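Local coordinates for protein Gp6 (Enterobacteria phage HK97, PDB 3JVO) that forms a thirteen-membered ring with an open central channel for DNA ejection and joins the head-tail connector by binding the portal protein and gp7, at residues 84-87 against 88-92; 44-47 against 48-51. All coordinates share one frame; numbering follows the deposited sequence.

Contact 1 of 2, residues 84-87 against 88-92; sequences ENAA and AERMM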
loop_
_atom_site.group_PDB
_atom_site.type_symbol
_atom_site.label_atom_id
_atom_site.label_comp_id
_atom_site.label_asym_id
_atom_site.label_seq_id
_atom_site.Cartn_x
_atom_site.Cartn_y
_atom_site.Cartn_z
ATOM N N GLU G 84 -22.329 1.444 9.076
ATOM C CA GLU G 84 -23.500 2.059 9.662
ATOM C C GLU G 84 -23.869 3.317 8.876
ATOM O O GLU G 84 -23.003 4.095 8.506
ATOM C CB GLU G 84 -23.285 2.349 11.148
ATOM C CG GLU G 84 -24.262 3.388 11.711
ATOM C CD GLU G 84 -24.731 3.064 13.116
ATOM O OE1 GLU G 84 -23.975 3.324 14.088
ATOM O OE2 GLU G 84 -25.872 2.563 13.245
ATOM N N ASN G 85 -25.154 3.462 8.565
ATOM C CA ASN G 85 -25.679 4.727 8.054
ATOM C C ASN G 85 -26.173 5.530 9.265
ATOM O O ASN G 85 -27.111 5.129 9.945
ATOM C CB ASN G 85 -26.795 4.467 7.025
ATOM C CG ASN G 85 -27.588 5.717 6.666
ATOM O OD1 ASN G 85 -27.341 6.793 7.180
ATOM N ND2 ASN G 85 -28.552 5.566 5.784
ATOM N N ALA G 86 -25.513 6.656 9.526
ATOM C CA ALA G 86 -25.733 7.504 10.712
ATOM C C ALA G 86 -27.149 8.049 10.838
ATOM O O ALA G 86 -27.608 8.318 11.945
ATOM C CB ALA G 86 -24.740 8.662 10.716
ATOM N N ALA G 87 -27.837 8.210 9.710
ATOM C CA ALA G 87 -29.185 8.783 9.695
ATOM C C ALA G 87 -30.181 8.047 10.606
ATOM O O ALA G 87 -31.036 8.682 11.208
ATOM C CB ALA G 87 -29.725 8.862 8.271
ATOM N N ALA G 88 -30.063 6.720 10.714
ATOM C CA ALA G 88 -31.014 5.936 11.513
ATOM C C ALA G 88 -30.965 6.280 13.000
ATOM O O ALA G 88 -32.002 6.627 13.558
ATOM C CB ALA G 88 -30.828 4.421 11.294
ATOM N N GLU G 89 -29.784 6.188 13.629
ATOM C CA GLU G 89 -29.639 6.574 15.048
ATOM C C GLU G 89 -29.925 8.055 15.296
ATOM O O GLU G 89 -30.541 8.395 16.294
ATOM C CB GLU G 89 -28.278 6.153 15.657
ATOM C CG GLU G 89 -27.024 6.612 14.876
ATOM C CD GLU G 89 -26.234 7.764 15.555
ATOM O OE1 GLU G 89 -26.780 8.414 16.496
ATOM O OE2 GLU G 89 -25.065 8.015 15.129
ATOM N N ARG G 90 -29.494 8.922 14.381
ATOM C CA ARG G 90 -29.754 10.361 14.505
ATOM C C ARG G 90 -31.246 10.688 14.461
ATOM O O ARG G 90 -31.732 11.446 15.286
ATOM C CB ARG G 90 -28.949 11.170 13.468
ATOM C CG ARG G 90 -27.475 11.241 13.861
ATOM C CD ARG G 90 -26.548 11.748 12.772
ATOM N NE ARG G 90 -25.156 11.547 13.196
ATOM C CZ ARG G 90 -24.071 11.767 12.450
ATOM N NH1 ARG G 90 -24.166 12.223 11.202
ATOM N NH2 ARG G 90 -22.875 11.521 12.959
HETATM N N MSE G 91 -31.974 10.075 13.534
HETATM C CA MSE G 91 -33.428 10.231 13.479
HETATM C C MSE G 91 -34.079 9.816 14.803
HETATM O O MSE G 91 -35.027 10.437 15.239
HETATM C CB MSE G 91 -34.028 9.373 12.363
HETATM C CG MSE G 91 -33.652 9.779 10.939
HETATM SE SE MSE G 91 -34.716 11.289 10.388
HETATM C CE MSE G 91 -34.829 10.655 8.593
HETATM N N MSE G 92 -33.564 8.757 15.423
HETATM C CA MSE G 92 -34.121 8.229 16.684
HETATM C C MSE G 92 -33.712 9.048 17.919
HETATM O O MSE G 92 -34.488 9.207 18.862
HETATM C CB MSE G 92 -33.683 6.777 16.875
HETATM C CG MSE G 92 -34.562 5.722 16.221
HETATM SE SE MSE G 92 -33.845 3.940 16.615
HETATM C CE MSE G 92 -32.253 3.858 15.527
#
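Ala88 N meets the carbonyl oxygen of Asn85 at the start of helix 87-93, a weak hydrogen bond with Ala88 N 3.4 Å from Asn85 O. The same asparagine caps this helix with its side chain: Asn85 OD1 accepts from Ala87 N at 2.9 Å, the donor lying about 40° out of the carbonyl plane. Here is a helix N-terminus in miniature, in which a polar side chain serves an amide of the first turn that has no carbonyl earlier in the helix to bind.

At Glu89 the side chain turns back along the helix start. With CG between the backbone N and the carbonyl carbon (chi1 53°), this methylene rests against the preceding turn, Glu89 CG lying 3.4 Å from Ala86 O. Arg90 then makes the firm backbone bond: its N reaches Ala86 O at 3.1 Å, nearly straight at 166°. Its side chain, extended from CG to NE, runs back over Ala86 and lays one guanidinium face on the methyl group, with Ala86 CB 3.5 Å above the middle of the plane. Outside the two segments, Arg90 NH1 has a long, weak ion pair with Glu84 of a second subunit. Met91, a selenomethionine, packs on Ala62 of helix 57-72, while selenomethionine Met92 sends its side chain to helix 26-44.

The cap belongs to the ring as well as to the helix, since Asn85 OD1 also accepts from Gln77 of a third subunit and Asn85 ND2 gives to Thr75 O of the second. With both ends of its amide engaged, the buried Asn85 is probably fixed in rotation, and the chemistry that starts the helix is tied directly to the packing of neighbouring subunits.

Contact 2 of 2, residues 44-47 against 48-51; sequences CDEP and AWKV
Glu46 lies across the indole of Trp49, and this is the tight part of the contact. Its CG sits over the face of the five-membered ring, 3.4 Å from the centroid of the Trp49 pyrrole and only 11° off the normal, a clear CH-pi contact. From the other end of the indole, Cys44 CB comes to 3.7 Å from Trp49 CZ3, while the sulfur stands at the ring edge in a sulfur-aromatic contact. Val59 of helix 57-72, together with Ile55, Pro56 and His95, also packs on the tryptophan.

The glutamate and the tryptophan are the first and last residues of a type I beta turn, just beyond the end of helix 26-44. Its closing bond, Trp49 N to Glu46 O, is weak at 3.3 Å. A second bond braces the turn from the side chain: bent at chi2 (58°), Glu46 brings OE2 round to Ala48 N at 3.0 Å, using the anti lone pair.

The outer side is looser. Pro47 and Ala48 are exposed on the turn, and Lys50 merely lays its methylenes by the backbone, with Lys50 CD 3.2 Å from Pro47 O. Beyond the turn, Asp54 accepts from the backbone N of both Lys50 and Val51.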
loop_
_atom_site.group_PDB
_atom_site.type_symbol
_atom_site.label_atom_id
_atom_site.label_comp_id
_atom_site.label_asym_id
_atom_site.label_seq_id
_atom_site.Cartn_x
_atom_site.Cartn_y
_atom_site.Cartn_z
ATOM N N CYS G 44 -36.258 4.225 21.416
ATOM C CA CYS G 44 -36.778 5.534 21.829
ATOM C C CYS G 44 -37.385 5.507 23.237
ATOM O O CYS G 44 -37.246 6.474 23.994
ATOM C CB CYS G 44 -37.809 6.037 20.831
ATOM S SG CYS G 44 -37.097 6.436 19.250
ATOM N N ASP G 45 -38.074 4.409 23.565
ATOM C CA ASP G 45 -38.572 4.162 24.925
ATOM C C ASP G 45 -39.470 5.317 25.428
ATOM O O ASP G 45 -39.298 5.821 26.544
ATOM C CB ASP G 45 -37.373 3.903 25.863
ATOM C CG ASP G 45 -37.784 3.377 27.241
ATOM O OD1 ASP G 45 -38.777 2.613 27.333
ATOM O OD2 ASP G 45 -37.099 3.727 28.232
ATOM N N GLU G 46 -40.427 5.712 24.590
ATOM C CA GLU G 46 -41.315 6.841 24.853
ATOM C C GLU G 46 -42.751 6.393 25.156
ATOM O O GLU G 46 -43.515 6.097 24.229
ATOM C CB GLU G 46 -41.309 7.827 23.675
ATOM C CG GLU G 46 -42.317 8.969 23.832
ATOM C CD GLU G 46 -42.090 9.760 25.099
ATOM O OE1 GLU G 46 -41.100 10.514 25.127
ATOM O OE2 GLU G 46 -42.883 9.618 26.064
ATOM N N PRO G 47 -43.125 6.361 26.460
ATOM C CA PRO G 47 -44.447 5.880 26.904
ATOM C C PRO G 47 -45.632 6.701 26.396
ATOM O O PRO G 47 -46.715 6.146 26.224
ATOM C CB PRO G 47 -44.367 5.972 28.446
ATOM C CG PRO G 47 -42.894 6.002 28.752
ATOM C CD PRO G 47 -42.293 6.782 27.604
ATOM N N ALA G 48 -45.427 7.996 26.160
ATOM C CA ALA G 48 -46.499 8.881 25.691
ATOM C C ALA G 48 -46.944 8.676 24.237
ATOM O O ALA G 48 -47.846 9.376 23.767
ATOM C CB ALA G 48 -46.131 10.342 25.927
ATOM N N TRP G 49 -46.324 7.745 23.513
ATOM C CA TRP G 49 -46.818 7.422 22.169
ATOM C C TRP G 49 -47.804 6.267 22.264
ATOM O O TRP G 49 -47.418 5.096 22.178
ATOM C CB TRP G 49 -45.696 7.101 21.166
ATOM C CG TRP G 49 -44.701 8.212 20.958
ATOM C CD1 TRP G 49 -44.911 9.563 21.120
ATOM C CD2 TRP G 49 -43.345 8.067 20.528
ATOM N NE1 TRP G 49 -43.759 10.257 20.825
ATOM C CE2 TRP G 49 -42.783 9.364 20.463
ATOM C CE3 TRP G 49 -42.549 6.966 20.191
ATOM C CZ2 TRP G 49 -41.456 9.584 20.095
ATOM C CZ3 TRP G 49 -41.233 7.184 19.830
ATOM C CH2 TRP G 49 -40.702 8.487 19.777
ATOM N N LYS G 50 -49.079 6.617 22.422
ATOM C CA LYS G 50 -50.134 5.643 22.720
ATOM C C LYS G 50 -50.791 5.071 21.476
ATOM O O LYS G 50 -51.153 3.894 21.452
ATOM C CB LYS G 50 -51.203 6.295 23.600
ATOM C CG LYS G 50 -51.237 5.812 25.043
ATOM C CD LYS G 50 -49.891 5.934 25.750
ATOM C CE LYS G 50 -50.059 5.854 27.259
ATOM N NZ LYS G 50 -50.531 7.166 27.749
ATOM N N VAL G 51 -50.969 5.922 20.470
ATOM C CA VAL G 51 -51.587 5.547 19.192
ATOM C C VAL G 51 -50.660 5.830 17.988
ATOM O O VAL G 51 -49.703 6.612 18.097
ATOM C CB VAL G 51 -52.942 6.289 18.990
ATOM C CG1 VAL G 51 -53.964 5.853 20.059
ATOM C CG2 VAL G 51 -52.742 7.804 18.991
#

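Both contacts are local and sit at helix ends, yet they answer to different surroundings. Contact 1 opens a helix and is partly buried, with three other subunits around it, and its asparagine amide bonds to neighbouring subunits as well as to its own chain. Contact 2 follows the end of a helix on the surface, touched by no other subunit, and depends on an aromatic ring and a carboxylate within its own turn. Helices 26-44 and 57-72 are common ground: side chains from both contacts reach helix 57-72, and Met92 of contact 1 packs on Cys44 of contact 2, where the two sites meet although their centres lie about 19 Å apart.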